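Local coordinates for protein 5-formaminoimidazole-4-carboxamide-1-(Beta)-D-ribofuranosyl 5'-monophosphate synthetase (Thermococcus kodakarensis, PDB 2PBZ) that binds ATP and probably acts as a metal-dependent, carbon-nitrogen bond-forming ligase of purine (IMP) biosynthesis, at residues L93-T98 against Q102-E107; A109-V114 against F250-A255; G168-V173 against K261-A266. All blocks are in the same frame, centred on the assembly; numbering follows the deposited sequence.

Interaction 1: residues L93-T98 against Q102-E107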
loop_
_atom_site.group_PDB
_atom_site.type_symbol
_atom_site.label_atom_id
_atom_site.label_comp_id
_atom_site.label_asym_id
_atom_site.label_seq_id
_atom_site.Cartn_x
_atom_site.Cartn_y
_atom_site.Cartn_z
ATOM N N LEU A 93 -21.613 12.568 15.457
ATOM C CA LEU A 93 -20.222 12.886 15.710
ATOM C C LEU A 93 -19.736 12.677 17.143
ATOM O O LEU A 93 -18.559 12.393 17.358
ATOM C CB LEU A 93 -19.946 14.330 15.297
ATOM C CG LEU A 93 -20.270 14.680 13.842
ATOM C CD1 LEU A 93 -20.349 16.187 13.688
ATOM C CD2 LEU A 93 -19.224 14.071 12.921
ATOM N N LYS A 94 -20.625 12.799 18.127
ATOM C CA LYS A 94 -20.212 12.652 19.527
ATOM C C LYS A 94 -20.112 11.206 20.006
ATOM O O LYS A 94 -19.504 10.925 21.034
ATOM C CB LYS A 94 -21.171 13.424 20.440
ATOM C CG LYS A 94 -22.618 12.958 20.344
ATOM C CD LYS A 94 -23.486 13.541 21.456
ATOM C CE LYS A 94 -24.921 13.063 21.336
ATOM N NZ LYS A 94 -25.579 13.530 20.088
ATOM N N TRP A 95 -20.703 10.296 19.246
ATOM C CA TRP A 95 -20.717 8.888 19.610
ATOM C C TRP A 95 -19.389 8.157 19.629
ATOM O O TRP A 95 -19.319 7.030 20.118
ATOM C CB TRP A 95 -21.699 8.144 18.719
ATOM C CG TRP A 95 -23.115 8.398 19.129
ATOM C CD1 TRP A 95 -23.859 9.514 18.890
ATOM C CD2 TRP A 95 -23.947 7.513 19.899
ATOM N NE1 TRP A 95 -25.106 9.379 19.457
ATOM C CE2 TRP A 95 -25.188 8.164 20.087
ATOM C CE3 TRP A 95 -23.760 6.231 20.450
ATOM C CZ2 TRP A 95 -26.244 7.579 20.805
ATOM C CZ3 TRP A 95 -24.815 5.642 21.168
ATOM C CH2 TRP A 95 -26.042 6.323 21.337
ATOM N N GLU A 96 -18.337 8.785 19.108
ATOM C CA GLU A 96 -17.029 8.156 19.103
ATOM C C GLU A 96 -16.181 8.823 20.178
ATOM O O GLU A 96 -15.045 8.416 20.441
ATOM C CB GLU A 96 -16.361 8.323 17.737
ATOM C CG GLU A 96 -15.651 9.651 17.568
ATOM C CD GLU A 96 -15.022 9.829 16.197
ATOM O OE1 GLU A 96 -14.403 8.869 15.675
ATOM O OE2 GLU A 96 -15.127 10.943 15.645
ATOM N N THR A 97 -16.757 9.831 20.822
ATOM C CA THR A 97 -16.047 10.603 21.834
ATOM C C THR A 97 -15.870 10.011 23.232
ATOM O O THR A 97 -14.915 10.357 23.926
ATOM C CB THR A 97 -16.686 11.990 21.975
ATOM O OG1 THR A 97 -16.816 12.586 20.674
ATOM C CG2 THR A 97 -15.808 12.889 22.836
ATOM N N THR A 98 -16.776 9.135 23.652
ATOM C CA THR A 98 -16.675 8.518 24.978
ATOM C C THR A 98 -16.898 7.009 24.953
ATOM O O THR A 98 -17.519 6.459 24.025
ATOM C CB THR A 98 -17.720 9.074 25.961
ATOM O OG1 THR A 98 -19.022 8.642 25.551
ATOM C CG2 THR A 98 -17.674 10.593 26.001
ATOM N N GLN A 102 -19.598 4.764 22.877
ATOM C CA GLN A 102 -18.972 3.757 22.039
ATOM C C GLN A 102 -19.490 2.373 22.395
ATOM O O GLN A 102 -19.880 1.609 21.517
ATOM C CB GLN A 102 -17.449 3.819 22.194
ATOM C CG GLN A 102 -16.729 4.159 20.905
ATOM C CD GLN A 102 -15.218 4.122 21.044
ATOM O OE1 GLN A 102 -14.650 3.173 21.611
ATOM N NE2 GLN A 102 -14.556 5.136 20.509
ATOM N N ASP A 103 -19.509 2.062 23.685
ATOM C CA ASP A 103 -19.987 0.764 24.164
ATOM C C ASP A 103 -21.459 0.574 23.850
ATOM O O ASP A 103 -21.843 -0.431 23.254
ATOM C CB ASP A 103 -19.800 0.653 25.675
ATOM C CG ASP A 103 -18.354 0.667 26.076
ATOM O OD1 ASP A 103 -18.041 1.331 27.087
ATOM O OD2 ASP A 103 -17.537 0.015 25.393
ATOM N N LYS A 104 -22.272 1.544 24.260
ATOM C CA LYS A 104 -23.707 1.496 24.051
ATOM C C LYS A 104 -24.025 1.068 22.631
ATOM O O LYS A 104 -24.763 0.113 22.411
ATOM C CB LYS A 104 -24.307 2.861 24.349
ATOM C CG LYS A 104 -25.822 2.920 24.280
ATOM C CD LYS A 104 -26.353 4.296 24.721
ATOM C CE LYS A 104 -25.991 4.608 26.187
ATOM N NZ LYS A 104 -26.581 5.889 26.709
ATOM N N ALA A 105 -23.435 1.753 21.663
ATOM C CA ALA A 105 -23.670 1.436 20.255
ATOM C C ALA A 105 -23.160 0.051 19.859
ATOM O O ALA A 105 -23.885 -0.728 19.243
ATOM C CB ALA A 105 -23.017 2.500 19.366
ATOM N N LEU A 106 -21.905 -0.245 20.196
ATOM C CA LEU A 106 -21.314 -1.535 19.862
ATOM C C LEU A 106 -22.100 -2.689 20.505
ATOM O O LEU A 106 -22.317 -3.733 19.877
ATOM C CB LEU A 106 -19.836 -1.557 20.285
ATOM C CG LEU A 106 -18.865 -0.749 19.403
ATOM C CD1 LEU A 106 -17.529 -0.640 20.083
ATOM C CD2 LEU A 106 -18.708 -1.413 18.034
ATOM N N GLU A 107 -22.539 -2.497 21.745
ATOM C CA GLU A 107 -23.317 -3.527 22.418
ATOM C C GLU A 107 -24.656 -3.631 21.694
ATOM O O GLU A 107 -25.106 -4.723 21.356
ATOM C CB GLU A 107 -23.528 -3.163 23.890
ATOM C CG GLU A 107 -22.232 -2.805 24.601
ATOM C CD GLU A 107 -22.393 -2.687 26.109
ATOM O OE1 GLU A 107 -23.248 -1.880 26.558
ATOM O OE2 GLU A 107 -21.667 -3.398 26.841
#

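Interaction 2: residues A109-V114 against F250-A255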
loop_
_atom_site.group_PDB
_atom_site.type_symbol
_atom_site.label_atom_id
_atom_site.label_comp_id
_atom_site.label_asym_id
_atom_site.label_seq_id
_atom_site.Cartn_x
_atom_site.Cartn_y
_atom_site.Cartn_z
ATOM N N ALA A 109 -25.362 -3.145 18.751
ATOM C CA ALA A 109 -25.261 -3.759 17.425
ATOM C C ALA A 109 -24.845 -5.223 17.511
ATOM O O ALA A 109 -24.821 -5.923 16.498
ATOM C CB ALA A 109 -24.274 -2.986 16.547
ATOM N N GLY A 110 -24.517 -5.676 18.721
ATOM C CA GLY A 110 -24.112 -7.059 18.909
ATOM C C GLY A 110 -22.685 -7.332 18.475
ATOM O O GLY A 110 -22.284 -8.482 18.333
ATOM N N ILE A 111 -21.912 -6.272 18.277
ATOM C CA ILE A 111 -20.526 -6.406 17.850
ATOM C C ILE A 111 -19.616 -6.763 19.025
ATOM O O ILE A 111 -19.671 -6.137 20.085
ATOM C CB ILE A 111 -20.041 -5.097 17.184
ATOM C CG1 ILE A 111 -20.978 -4.752 16.024
ATOM C CG2 ILE A 111 -18.606 -5.252 16.668
ATOM C CD1 ILE A 111 -20.750 -3.386 15.433
ATOM N N PRO A 112 -18.773 -7.791 18.848
ATOM C CA PRO A 112 -17.856 -8.219 19.908
ATOM C C PRO A 112 -16.854 -7.120 20.204
ATOM O O PRO A 112 -16.270 -6.564 19.286
ATOM C CB PRO A 112 -17.174 -9.452 19.308
ATOM C CG PRO A 112 -18.204 -9.974 18.312
ATOM C CD PRO A 112 -18.680 -8.683 17.677
ATOM N N ARG A 113 -16.651 -6.793 21.476
ATOM C CA ARG A 113 -15.681 -5.764 21.797
ATOM C C ARG A 113 -14.566 -6.311 22.690
ATOM O O ARG A 113 -14.710 -7.364 23.306
ATOM C CB ARG A 113 -16.384 -4.568 22.451
ATOM C CG ARG A 113 -16.665 -4.684 23.937
ATOM C CD ARG A 113 -17.656 -3.586 24.390
ATOM N NE ARG A 113 -18.980 -4.137 24.694
ATOM C CZ ARG A 113 -19.717 -4.839 23.831
ATOM N NH1 ARG A 113 -19.261 -5.072 22.599
ATOM N NH2 ARG A 113 -20.901 -5.333 24.201
ATOM N N VAL A 114 -13.430 -5.628 22.725
ATOM C CA VAL A 114 -12.350 -6.083 23.584
ATOM C C VAL A 114 -12.877 -5.961 24.998
ATOM O O VAL A 114 -13.557 -4.988 25.326
ATOM C CB VAL A 114 -11.101 -5.213 23.459
ATOM C CG1 VAL A 114 -10.518 -5.379 22.079
ATOM C CG2 VAL A 114 -11.453 -3.756 23.718
ATOM N N PHE A 250 -18.337 6.246 8.230
ATOM C CA PHE A 250 -18.144 5.848 9.613
ATOM C C PHE A 250 -17.190 4.676 9.544
ATOM O O PHE A 250 -17.007 4.087 8.481
ATOM C CB PHE A 250 -19.485 5.499 10.316
ATOM C CG PHE A 250 -20.143 4.227 9.834
ATOM C CD1 PHE A 250 -20.051 3.061 10.579
ATOM C CD2 PHE A 250 -20.877 4.204 8.654
ATOM C CE1 PHE A 250 -20.682 1.884 10.156
ATOM C CE2 PHE A 250 -21.510 3.044 8.222
ATOM C CZ PHE A 250 -21.413 1.879 8.976
ATOM N N ALA A 251 -16.552 4.358 10.659
ATOM C CA ALA A 251 -15.616 3.251 10.664
ATOM C C ALA A 251 -15.646 2.456 11.949
ATOM O O ALA A 251 -15.855 2.999 13.036
ATOM C CB ALA A 251 -14.206 3.762 10.407
ATOM N N LEU A 252 -15.443 1.157 11.807
ATOM C CA LEU A 252 -15.395 0.271 12.951
ATOM C C LEU A 252 -13.925 -0.117 13.090
ATOM O O LEU A 252 -13.257 -0.417 12.105
ATOM C CB LEU A 252 -16.265 -0.957 12.696
ATOM C CG LEU A 252 -17.730 -0.631 12.396
ATOM C CD1 LEU A 252 -18.495 -1.888 12.056
ATOM C CD2 LEU A 252 -18.337 0.058 13.602
ATOM N N HIS A 253 -13.408 -0.065 14.306
ATOM C CA HIS A 253 -12.014 -0.405 14.544
ATOM C C HIS A 253 -11.910 -1.786 15.197
ATOM O O HIS A 253 -12.596 -2.079 16.170
ATOM C CB HIS A 253 -11.362 0.684 15.412
ATOM C CG HIS A 253 -11.433 2.054 14.805
ATOM N ND1 HIS A 253 -11.024 3.192 15.468
ATOM C CD2 HIS A 253 -11.862 2.464 13.586
ATOM C CE1 HIS A 253 -11.198 4.243 14.686
ATOM N NE2 HIS A 253 -11.706 3.827 13.540
ATOM N N PHE A 254 -11.049 -2.636 14.655
ATOM C CA PHE A 254 -10.917 -3.984 15.188
ATOM C C PHE A 254 -9.520 -4.457 15.458
ATOM O O PHE A 254 -8.549 -3.943 14.923
ATOM C CB PHE A 254 -11.524 -5.021 14.238
ATOM C CG PHE A 254 -13.005 -4.945 14.107
ATOM C CD1 PHE A 254 -13.593 -4.253 13.044
ATOM C CD2 PHE A 254 -13.821 -5.613 15.017
ATOM C CE1 PHE A 254 -14.986 -4.240 12.894
ATOM C CE2 PHE A 254 -15.209 -5.608 14.874
ATOM C CZ PHE A 254 -15.791 -4.926 13.814
ATOM N N ALA A 255 -9.455 -5.498 16.269
ATOM C CA ALA A 255 -8.212 -6.149 16.622
ATOM C C ALA A 255 -8.460 -7.557 16.105
ATOM O O ALA A 255 -9.394 -8.223 16.559
ATOM C CB ALA A 255 -8.031 -6.165 18.125
#

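Interaction 3: residues G168-V173 against K261-A266. With ATP (adenosine-5'-triphosphate), chain D.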
loop_
_atom_site.group_PDB
_atom_site.type_symbol
_atom_site.label_atom_id
_atom_site.label_comp_id
_atom_site.label_asym_id
_atom_site.label_seq_id
_atom_site.Cartn_x
_atom_site.Cartn_y
_atom_site.Cartn_z
ATOM N N GLY A 168 -1.846 -8.596 17.049
ATOM C CA GLY A 168 -2.399 -9.164 15.833
ATOM C C GLY A 168 -3.180 -8.259 14.917
ATOM O O GLY A 168 -4.398 -8.192 14.991
ATOM N N VAL A 169 -2.462 -7.587 14.029
ATOM C CA VAL A 169 -3.043 -6.685 13.058
ATOM C C VAL A 169 -4.328 -5.960 13.453
ATOM O O VAL A 169 -5.364 -6.562 13.796
ATOM C CB VAL A 169 -3.277 -7.395 11.701
ATOM C CG1 VAL A 169 -4.323 -8.464 11.831
ATOM C CG2 VAL A 169 -3.684 -6.365 10.658
ATOM N N TYR A 170 -4.238 -4.638 13.386
ATOM C CA TYR A 170 -5.351 -3.770 13.694
ATOM C C TYR A 170 -5.894 -3.226 12.389
ATOM O O TYR A 170 -5.193 -2.573 11.615
ATOM C CB TYR A 170 -4.903 -2.664 14.650
ATOM C CG TYR A 170 -4.853 -3.198 16.057
ATOM C CD1 TYR A 170 -3.891 -4.139 16.429
ATOM C CD2 TYR A 170 -5.854 -2.882 16.979
ATOM C CE1 TYR A 170 -3.933 -4.762 17.675
ATOM C CE2 TYR A 170 -5.904 -3.503 18.226
ATOM C CZ TYR A 170 -4.948 -4.444 18.567
ATOM O OH TYR A 170 -5.028 -5.091 19.777
ATOM N N LEU A 171 -7.164 -3.540 12.158
ATOM C CA LEU A 171 -7.855 -3.167 10.943
ATOM C C LEU A 171 -8.912 -2.108 11.147
ATOM O O LEU A 171 -9.700 -2.159 12.082
ATOM C CB LEU A 171 -8.480 -4.423 10.348
ATOM C CG LEU A 171 -7.445 -5.530 10.125
ATOM C CD1 LEU A 171 -8.167 -6.861 9.916
ATOM C CD2 LEU A 171 -6.552 -5.181 8.931
ATOM N N TYR A 172 -8.926 -1.151 10.237
ATOM C CA TYR A 172 -9.871 -0.061 10.308
ATOM C C TYR A 172 -10.769 -0.117 9.078
ATOM O O TYR A 172 -10.371 0.250 7.976
ATOM C CB TYR A 172 -9.099 1.261 10.420
ATOM C CG TYR A 172 -8.177 1.267 11.615
ATOM C CD1 TYR A 172 -7.020 0.489 11.623
ATOM C CD2 TYR A 172 -8.515 1.948 12.782
ATOM C CE1 TYR A 172 -6.228 0.374 12.772
ATOM C CE2 TYR A 172 -7.724 1.846 13.940
ATOM C CZ TYR A 172 -6.585 1.051 13.931
ATOM O OH TYR A 172 -5.830 0.905 15.078
ATOM N N VAL A 173 -11.989 -0.600 9.283
ATOM C CA VAL A 173 -12.940 -0.752 8.198
ATOM C C VAL A 173 -13.741 0.505 7.952
ATOM O O VAL A 173 -14.352 1.054 8.854
ATOM C CB VAL A 173 -13.902 -1.917 8.479
ATOM C CG1 VAL A 173 -14.650 -2.301 7.196
ATOM C CG2 VAL A 173 -13.116 -3.101 9.029
ATOM N N LYS A 261 -12.528 -8.358 17.522
ATOM C CA LYS A 261 -12.957 -7.735 18.768
ATOM C C LYS A 261 -12.950 -6.246 18.423
ATOM O O LYS A 261 -11.941 -5.731 17.935
ATOM C CB LYS A 261 -11.941 -7.974 19.885
ATOM C CG LYS A 261 -11.436 -9.407 20.031
ATOM C CD LYS A 261 -12.397 -10.280 20.813
ATOM C CE LYS A 261 -11.780 -11.638 21.072
ATOM N NZ LYS A 261 -12.714 -12.514 21.835
ATOM N N ALA A 262 -14.056 -5.551 18.655
ATOM C CA ALA A 262 -14.113 -4.121 18.362
ATOM C C ALA A 262 -13.385 -3.328 19.451
ATOM O O ALA A 262 -13.499 -3.633 20.643
ATOM C CB ALA A 262 -15.561 -3.663 18.249
ATOM N N ILE A 263 -12.622 -2.325 19.033
ATOM C CA ILE A 263 -11.883 -1.500 19.974
ATOM C C ILE A 263 -12.387 -0.067 19.904
ATOM O O ILE A 263 -12.121 0.729 20.796
ATOM C CB ILE A 263 -10.362 -1.495 19.677
ATOM C CG1 ILE A 263 -10.106 -1.013 18.248
ATOM C CG2 ILE A 263 -9.785 -2.876 19.899
ATOM C CD1 ILE A 263 -8.667 -0.576 17.997
ATOM N N GLY A 264 -13.109 0.253 18.836
ATOM C CA GLY A 264 -13.642 1.592 18.684
ATOM C C GLY A 264 -14.389 1.856 17.393
ATOM O O GLY A 264 -14.666 0.942 16.622
ATOM N N ILE A 265 -14.723 3.121 17.162
ATOM C CA ILE A 265 -15.451 3.519 15.963
ATOM C C ILE A 265 -15.072 4.923 15.523
ATOM O O ILE A 265 -14.394 5.656 16.234
ATOM C CB ILE A 265 -16.986 3.523 16.190
ATOM C CG1 ILE A 265 -17.347 4.555 17.272
ATOM C CG2 ILE A 265 -17.465 2.137 16.574
ATOM C CD1 ILE A 265 -18.830 4.871 17.355
ATOM N N ALA A 266 -15.516 5.284 14.330
ATOM C CA ALA A 266 -15.274 6.610 13.791
ATOM C C ALA A 266 -16.663 7.090 13.436
ATOM O O ALA A 266 -17.342 6.475 12.620
ATOM C CB ALA A 266 -14.399 6.542 12.544
HETATM P PG ATP D . -7.774 8.388 19.941
HETATM O O1G ATP D . -8.995 7.927 20.727
HETATM O O2G ATP D . -7.110 9.691 20.719
HETATM O O3G ATP D . -8.207 8.821 18.419
HETATM P PB ATP D . -7.306 5.859 19.097
HETATM O O1B ATP D . -8.485 5.358 19.843
HETATM O O2B ATP D . -7.727 6.249 17.577
HETATM O O3B ATP D . -6.682 7.168 19.860
HETATM P PA ATP D . -6.390 3.300 18.389
HETATM O O1A ATP D . -6.782 3.406 16.965
HETATM O O2A ATP D . -7.512 2.502 19.218
HETATM O O3A ATP D . -6.107 4.775 19.090
HETATM O "O5'" ATP D . -4.947 2.602 18.545
HETATM C "C5'" ATP D . -4.901 1.350 17.931
HETATM C "C4'" ATP D . -3.465 0.890 18.146
HETATM O "O4'" ATP D . -3.132 0.771 19.569
HETATM C "C3'" ATP D . -3.177 -0.451 17.472
HETATM O "O3'" ATP D . -2.176 -0.274 16.503
HETATM C "C2'" ATP D . -2.738 -1.398 18.566
HETATM O "O2'" ATP D . -1.390 -1.844 18.324
HETATM C "C1'" ATP D . -2.864 -0.616 19.887
HETATM N N9 ATP D . -3.971 -1.228 20.658
HETATM C C8 ATP D . -5.264 -0.762 20.791
HETATM N N7 ATP D . -5.959 -1.552 21.539
HETATM C C5 ATP D . -5.174 -2.588 21.937
HETATM C C6 ATP D . -5.359 -3.744 22.759
HETATM N N6 ATP D . -6.607 -3.986 23.341
HETATM N N1 ATP D . -4.296 -4.602 22.946
HETATM C C2 ATP D . -3.089 -4.377 22.390
HETATM N N3 ATP D . -2.882 -3.297 21.620
HETATM C C4 ATP D . -3.878 -2.391 21.383
#

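Interaction 1: residues L93-T98 against Q102-E107
Gln102 meets the turn before its helix with both its backbone and its side chain. Its amide N gives a hydrogen bond to Thr98 O, 2.9 Å long with an N-H...O angle of 160°, the first i to i+4 bond of helix 99-109. The side chain runs back beside it: extended beyond CG (chi2 -176°), it carries NE2 to Glu96 O at 3.3 Å, a weak bond, long and bent at 132°. One residue thus reaches two carbonyls of the preceding segment, Thr98 O firmly and Glu96 O weakly. At Lys104 the contact becomes apolar. Its CD comes to 4.0 Å from CH2 of Trp95, the two side chains meeting at a slant. Ala105, one residue on, sets its CB 4.0 Å from Trp95 CE3, so the six-membered ring of the indole takes both neighbours. The pyrrole end has a different partner, since NE1 donates to Glu242, while Met238 and Leu241 of helix 224-241 also pack on the indole. The carboxylate of Glu96 likewise leaves the contact, pairing with Arg268. The arrangement is that of a threonine N-cap at the start of helix 99-109: Thr98 bonds through OG1 to Leu101 N and through its carbonyl to Gln102 N, and the loop before it packs on the helix through Trp95.

Interaction 2: residues A109-V114 against F250-A255
Ile111 makes the contact with strand 249-255, and the residue before it explains the change of course that brings it there. Gly110 ends helix 99-109 in a Schellman motif, with a positive phi of 78° and two bonds back into the last helical turn. After it, Ile111 directs both of its branches at the strand. CG1 stands beside the backbone N (chi1 -56°), and from it CD1 reaches Leu252 CD1 at 4.3 Å, one methyl against another. The other branch lies beside the carbonyl carbon and touches the far end of the Phe254 ring: CG2 is 3.9 Å from CE2 and 4.0 Å from CZ, with the two side chains crossing at about a right angle. The isoleucine thus spans two strand residues, i and i+2, whose side chains share a side of the sheet. Arg113 turns back instead. Its NH1 bonds to Ile111 O at 2.8 Å, a bond within the loop, bent at the hydrogen (136°) although the oxygen lies in the guanidinium plane. All three apolar residues are buried. Pro112 and Val114 form backbone hydrogen bonds with Ala262, so the loop runs alongside strand 261-266, whereas helix 224-241 closes on the same layer through Tyr230 against Pro112 and Leu227 against Phe254.

Interaction 3: residues G168-V173 against K261-A266
Tyr170 and Ile263 touch although their strands are not neighbours: strand 249-255 runs between 170-178 and 261-266, and the CA atoms of the two residues stand 9.3 Å apart. The setting is the antiparallel sheet of an ATP-grasp domain, consistent with its family assignment, and the side chains meet over the intervening strand on the face that carries the nucleotide. Ile263 lies in a classic beta bulge, it and Gly264 both facing His253 of the middle strand. Ile263 places CG1 between the backbone N and the carbonyl carbon (chi1 57°), the crowded position, and from there CD1 comes to the edge of the Tyr170 ring, in its plane and 3.8 Å from CD2. That methyl also lies 3.5 Å from ATP O2A, so it fills the corner between tyrosine and alpha-phosphate. One face of the same ring lies against the ribose: ATP C2' stands 3.5 Å above the plane over the ring centre, a CH-pi type of approach. The ring's far end is anchored as well, its OH being hydrogen-bonded to Ile166 O, while the backbone of Ile166 and Arg164 also bonds to the ATP. Leu171 on the strand, and Val169 just before it, pack against Val212 and Val193 of a second subunit. Tyr172, two residues along from Tyr170, is on the ligand side too, where its ring meets that of His253 and makes a cation-pi contact with Arg192. It approaches the alpha-phosphate with its edge rather than its face, and its OH donates a hydrogen bond to ATP O1A at 3.3 Å.

How the interactions relate
Interactions 2 and 3 have centres about 6 Å apart and share one antiparallel sheet, in which strand 249-255 separates 170-178 from 261-266; their segments alternate along the chain. Interaction 1 closes before either opens, and its centre is about 10 Å from that of interaction 2 and about 14 Å from that of interaction 3. Helix 99-109 leads directly from the first contact to the second, with Leu106 O probably bonded to Ile111 N. It also covers strand 261-266, where Gln102 OE1 lies 3.5 Å from Gly264 CA, at the bulge. Segments from the N-terminal part of the chain therefore pack against the sheet of the probable ATP-grasp domain, and the nucleotide occupies the face gathered round interaction 3.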